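Local structure of protelomerase (Agrobacterium tumefaciens, 4F43) at residues F164-Y169 with T208-Y213; G146-T151 with E157-A162. The protein generates the hairpin ends of a linear chromosome, probably by cutting and rejoining DNA, and binds and protects them. The protein carries 1 engineered substitution. All coordinates share one frame; numbering follows the deposited sequence.

Interaction 1 of 2, residues F164-Y169 with T208-Y213; sequences FSPAPY and TVLAAY
Phe164 drives the edge of its ring into one face of Tyr213, and this T-shaped (edge-to-face) pair is the centre of the contact between the residues leading into strand 165-169 and helix 206-217. The ring centroids are 5.0 Å apart and the planes stand at 80°, close to perpendicular. Phe164 CD2 leads: it lies 3.4 Å above the Tyr213 plane, off the ring centre toward the rim at CG and CD1. The next atom along the edge, Phe164 CE2, stays 3.8 Å from Tyr213 CD1. On the helix, Tyr213 sets its CG anti to the backbone N (chi1 167°), which carries the ring out toward Phe164 and brings Tyr213 CE2 to 3.9 Å from Phe164 N. At the far end of the ring, Tyr213 OH hydrogen-bonds to Ala162 O, a partner just ahead of the 164-169 segment. The phenol is thus held at both its face and its tip, which should limit how far the ring can shift.

One turn back along the helix, Leu210 buries about as much surface as Tyr213, though at longer range. It meets Pro166 at the more exposed border of the interface; the two side chains cross at about a right angle, with Leu210 CD2 4.1 Å from Pro166 CD. No hydrogen bond joins the two segments; what holds them is aromatic and apolar packing. Leu210 and Phe164 also both touch Ile178 on the adjoining strand 177-180, while Phe164 rests against Leu147 and Thr151 of helix 140-151. The arrangement is helix-on-sheet packing in the catalytic domain of the telomere resolvase: helix 206-217 follows the small antiparallel sheet in the chain and returns to pack at the start of strand 165-169, one of its inner strands.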
loop_
_atom_site.group_PDB
_atom_site.type_symbol
_atom_site.label_atom_id
_atom_site.label_comp_id
_atom_site.label_asym_id
_atom_site.label_seq_id
_atom_site.Cartn_x
_atom_site.Cartn_y
_atom_site.Cartn_z
ATOM N N PHE A 164 -0.921 12.372 12.681
ATOM C CA PHE A 164 -0.706 11.839 14.021
ATOM C C PHE A 164 -0.986 12.888 15.091
ATOM O O PHE A 164 -0.523 14.024 14.999
ATOM C CB PHE A 164 0.717 11.297 14.165
ATOM C CG PHE A 164 1.087 10.285 13.118
ATOM C CD1 PHE A 164 0.441 9.061 13.058
ATOM C CD2 PHE A 164 2.082 10.556 12.197
ATOM C CE1 PHE A 164 0.779 8.127 12.097
ATOM C CE2 PHE A 164 2.426 9.627 11.234
ATOM C CZ PHE A 164 1.773 8.411 11.183
ATOM N N SER A 165 -1.746 12.496 16.109
ATOM C CA SER A 165 -2.147 13.408 17.173
ATOM C C SER A 165 -2.103 12.704 18.530
ATOM O O SER A 165 -2.245 11.482 18.599
ATOM C CB SER A 165 -3.546 13.966 16.887
ATOM O OG SER A 165 -4.461 12.928 16.589
ATOM N N PRO A 166 -1.891 13.471 19.615
ATOM C CA PRO A 166 -1.743 12.894 20.957
ATOM C C PRO A 166 -2.970 12.118 21.430
ATOM O O PRO A 166 -4.099 12.590 21.291
ATOM C CB PRO A 166 -1.524 14.125 21.848
ATOM C CG PRO A 166 -2.063 15.273 21.061
ATOM C CD PRO A 166 -1.759 14.938 19.638
ATOM N N ALA A 167 -2.733 10.933 21.983
ATOM C CA ALA A 167 -3.801 10.090 22.507
ATOM C C ALA A 167 -3.840 10.159 24.028
ATOM O O ALA A 167 -2.835 9.904 24.690
ATOM C CB ALA A 167 -3.614 8.654 22.046
ATOM N N PRO A 168 -5.007 10.510 24.587
ATOM C CA PRO A 168 -5.183 10.671 26.035
ATOM C C PRO A 168 -5.235 9.345 26.787
ATOM O O PRO A 168 -5.900 8.406 26.347
ATOM C CB PRO A 168 -6.544 11.374 26.149
ATOM C CG PRO A 168 -6.848 11.891 24.769
ATOM C CD PRO A 168 -6.208 10.916 23.842
ATOM N N TYR A 169 -4.530 9.278 27.912
ATOM C CA TYR A 169 -4.644 8.155 28.832
ATOM C C TYR A 169 -5.388 8.642 30.068
ATOM O O TYR A 169 -4.771 9.030 31.058
ATOM C CB TYR A 169 -3.260 7.632 29.228
ATOM C CG TYR A 169 -3.280 6.305 29.967
ATOM C CD1 TYR A 169 -3.549 6.247 31.329
ATOM C CD2 TYR A 169 -3.018 5.114 29.301
ATOM C CE1 TYR A 169 -3.567 5.042 32.003
ATOM C CE2 TYR A 169 -3.031 3.903 29.969
ATOM C CZ TYR A 169 -3.305 3.875 31.320
ATOM O OH TYR A 169 -3.320 2.672 31.989
ATOM N N THR A 208 8.367 11.591 20.915
ATOM C CA THR A 208 9.414 11.469 19.908
ATOM C C THR A 208 8.821 11.330 18.507
ATOM O O THR A 208 9.246 12.011 17.571
ATOM C CB THR A 208 10.331 10.265 20.198
ATOM O OG1 THR A 208 10.757 10.302 21.567
ATOM C CG2 THR A 208 11.549 10.289 19.288
ATOM N N VAL A 209 7.834 10.446 18.374
ATOM C CA VAL A 209 7.150 10.239 17.101
ATOM C C VAL A 209 6.458 11.517 16.638
ATOM O O VAL A 209 6.575 11.912 15.479
ATOM C CB VAL A 209 6.109 9.105 17.194
ATOM C CG1 VAL A 209 5.272 9.045 15.925
ATOM C CG2 VAL A 209 6.797 7.777 17.445
ATOM N N LEU A 210 5.746 12.160 17.559
ATOM C CA LEU A 210 5.043 13.405 17.267
ATOM C C LEU A 210 6.006 14.498 16.823
ATOM O O LEU A 210 5.718 15.251 15.892
ATOM C CB LEU A 210 4.247 13.870 18.490
ATOM C CG LEU A 210 2.773 13.459 18.552
ATOM C CD1 LEU A 210 2.597 11.986 18.225
ATOM C CD2 LEU A 210 2.186 13.778 19.919
ATOM N N ALA A 211 7.152 14.577 17.491
ATOM C CA ALA A 211 8.174 15.552 17.133
ATOM C C ALA A 211 8.728 15.284 15.735
ATOM O O ALA A 211 8.813 16.194 14.905
ATOM C CB ALA A 211 9.296 15.543 18.158
ATOM N N ALA A 212 9.096 14.031 15.481
ATOM C CA ALA A 212 9.661 13.640 14.192
ATOM C C ALA A 212 8.685 13.887 13.047
ATOM O O ALA A 212 9.083 14.285 11.953
ATOM C CB ALA A 212 10.081 12.182 14.220
ATOM N N TYR A 213 7.406 13.645 13.309
ATOM C CA TYR A 213 6.361 13.884 12.322
ATOM C C TYR A 213 6.177 15.378 12.083
ATOM O O TYR A 213 6.032 15.822 10.939
ATOM C CB TYR A 213 5.044 13.252 12.775
ATOM C CG TYR A 213 3.842 13.708 11.981
ATOM C CD1 TYR A 213 3.605 13.226 10.700
ATOM C CD2 TYR A 213 2.941 14.620 12.516
ATOM C CE1 TYR A 213 2.505 13.642 9.974
ATOM C CE2 TYR A 213 1.840 15.042 11.797
ATOM C CZ TYR A 213 1.626 14.550 10.527
ATOM O OH TYR A 213 0.532 14.967 9.806
#

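Interaction 2 of 2, residues G146-T151 with E157-A162; sequences GLIGMT and EVFTQA
Val158 divides its two methyl branches between Leu147 and Ile148, and this purely apolar packing joins the C-terminal part of helix 140-151 to helix 155-161. The CG1 branch, anti to the backbone N (chi1 170°), comes to 4.0 Å from Leu147 CB. The other methyl, CG2, meets Ile148 CG1 at 3.8 Å, so consecutive residues of one helix receive a single valine of the other. Ile148 then stretches its chain past Val158: with chi2 at 179° it is extended, and CD1 ends 4.1 Å from CE2 of Phe159, whose side chain it crosses at about a right angle. All four side chains are buried.

No hydrogen bond crosses between the segments. In the first helix Met150 N and Thr151 N bond to Gly146 O and Leu147 O, respectively; in the second, Gln161 N reaches Glu157 O at 3.0 Å, where residues 157-161 form a wider, pi-type turn. Glu157 directs its carboxylate elsewhere, OE1 accepting from the backbone N of the engineered Ala154 and OE2 from that of Ala184; these bonds tie the second helix to the loop before it and to the chain beyond strand 177-180.

The axes of the two short segments pass 10.3 Å apart at 118°, a steep crossing made across a short connection. Around them, Leu147 also packs on Val209, Tyr213 and Leu216 of helix 206-217, Phe159 makes an edge-to-face pair with Trp225 at the end of helix 220-225, and Thr151 and Ala162 touch strand 177-180.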
loop_
_atom_site.group_PDB
_atom_site.type_symbol
_atom_site.label_atom_id
_atom_site.label_comp_id
_atom_site.label_asym_id
_atom_site.label_seq_id
_atom_site.Cartn_x
_atom_site.Cartn_y
_atom_site.Cartn_z
ATOM N N GLY A 146 11.863 5.777 9.546
ATOM C CA GLY A 146 11.750 5.554 10.974
ATOM C C GLY A 146 10.309 5.603 11.441
ATOM O O GLY A 146 9.911 4.867 12.343
ATOM N N LEU A 147 9.525 6.477 10.817
ATOM C CA LEU A 147 8.110 6.602 11.138
ATOM C C LEU A 147 7.357 5.345 10.715
ATOM O O LEU A 147 6.466 4.884 11.422
ATOM C CB LEU A 147 7.515 7.838 10.461
ATOM C CG LEU A 147 6.678 8.761 11.346
ATOM C CD1 LEU A 147 7.332 8.930 12.704
ATOM C CD2 LEU A 147 6.505 10.112 10.672
ATOM N N ILE A 148 7.725 4.796 9.561
ATOM C CA ILE A 148 7.149 3.538 9.098
ATOM C C ILE A 148 7.480 2.423 10.080
ATOM O O ILE A 148 6.626 1.600 10.413
ATOM C CB ILE A 148 7.670 3.149 7.700
ATOM C CG1 ILE A 148 7.263 4.195 6.664
ATOM C CG2 ILE A 148 7.147 1.778 7.293
ATOM C CD1 ILE A 148 7.769 3.902 5.268
ATOM N N GLY A 149 8.722 2.406 10.551
ATOM C CA GLY A 149 9.161 1.381 11.481
ATOM C C GLY A 149 8.510 1.482 12.849
ATOM O O GLY A 149 8.265 0.467 13.502
ATOM N N MET A 150 8.220 2.706 13.281
ATOM C CA MET A 150 7.707 2.943 14.630
ATOM C C MET A 150 6.181 2.925 14.732
ATOM O O MET A 150 5.620 2.212 15.565
ATOM C CB MET A 150 8.253 4.260 15.188
ATOM C CG MET A 150 9.750 4.253 15.482
ATOM S SD MET A 150 10.214 3.250 16.912
ATOM C CE MET A 150 10.788 1.747 16.126
ATOM N N THR A 151 5.509 3.712 13.897
ATOM C CA THR A 151 4.051 3.806 13.967
ATOM C C THR A 151 3.356 2.768 13.088
ATOM O O THR A 151 2.172 2.487 13.266
ATOM C CB THR A 151 3.539 5.223 13.617
ATOM O OG1 THR A 151 2.221 5.403 14.149
ATOM C CG2 THR A 151 3.505 5.431 12.115
ATOM N N GLU A 157 0.654 6.505 3.276
ATOM C CA GLU A 157 0.044 7.163 4.425
ATOM C C GLU A 157 1.045 8.078 5.121
ATOM O O GLU A 157 0.766 9.251 5.355
ATOM C CB GLU A 157 -0.479 6.124 5.417
ATOM C CG GLU A 157 -1.548 5.201 4.857
ATOM C CD GLU A 157 -1.869 4.049 5.790
ATOM O OE1 GLU A 157 -1.077 3.804 6.724
ATOM O OE2 GLU A 157 -2.911 3.392 5.590
ATOM N N VAL A 158 2.214 7.528 5.439
ATOM C CA VAL A 158 3.261 8.262 6.147
ATOM C C VAL A 158 3.715 9.514 5.403
ATOM O O VAL A 158 3.685 10.616 5.948
ATOM C CB VAL A 158 4.500 7.372 6.411
ATOM C CG1 VAL A 158 5.663 8.210 6.925
ATOM C CG2 VAL A 158 4.167 6.264 7.394
ATOM N N PHE A 159 4.132 9.340 4.154
ATOM C CA PHE A 159 4.709 10.437 3.385
ATOM C C PHE A 159 3.685 11.445 2.866
ATOM O O PHE A 159 4.005 12.622 2.697
ATOM C CB PHE A 159 5.539 9.904 2.214
ATOM C CG PHE A 159 6.826 9.243 2.626
ATOM C CD1 PHE A 159 7.895 10.000 3.071
ATOM C CD2 PHE A 159 6.971 7.869 2.551
ATOM C CE1 PHE A 159 9.080 9.397 3.443
ATOM C CE2 PHE A 159 8.151 7.261 2.922
ATOM C CZ PHE A 159 9.208 8.027 3.369
ATOM N N THR A 160 2.458 10.999 2.608
ATOM C CA THR A 160 1.508 11.856 1.900
ATOM C C THR A 160 0.293 12.348 2.693
ATOM O O THR A 160 -0.172 13.464 2.468
ATOM C CB THR A 160 1.013 11.197 0.592
ATOM O OG1 THR A 160 0.193 10.065 0.901
ATOM C CG2 THR A 160 2.189 10.750 -0.262
ATOM N N GLN A 161 -0.231 11.538 3.608
ATOM C CA GLN A 161 -1.524 11.871 4.205
ATOM C C GLN A 161 -1.761 11.382 5.636
ATOM O O GLN A 161 -2.895 11.078 6.006
ATOM C CB GLN A 161 -2.653 11.370 3.299
ATOM C CG GLN A 161 -2.576 9.885 2.985
ATOM C CD GLN A 161 -3.628 9.445 1.989
ATOM O OE1 GLN A 161 -4.224 10.268 1.294
ATOM N NE2 GLN A 161 -3.866 8.140 1.916
ATOM N N ALA A 162 -0.706 11.321 6.441
ATOM C CA ALA A 162 -0.857 10.929 7.839
ATOM C C ALA A 162 -1.126 12.136 8.732
ATOM O O ALA A 162 -0.604 13.225 8.494
ATOM C CB ALA A 162 0.374 10.175 8.322
#

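Overall arrangement
Interaction 2 comes first along the chain, and helix 155-161 then runs directly into strand 165-169 of interaction 1. Their centres lie 12 Å apart on the same side of the chain's centre, and the two contacts meet, through Phe164, Val209 and Tyr213 of interaction 1 and Leu147, Thr151 and Ala162 of interaction 2. Helices 140-151, 155-161 and 206-217 and the start of the sheet are therefore packed into one continuous unit within the resolvase catalytic domain. Interaction 2 is fully buried, about 5 Å from the bound DNA at the nearest atom; interaction 1 is partly buried and lies farther from the DNA, about 12 Å at the nearest atom.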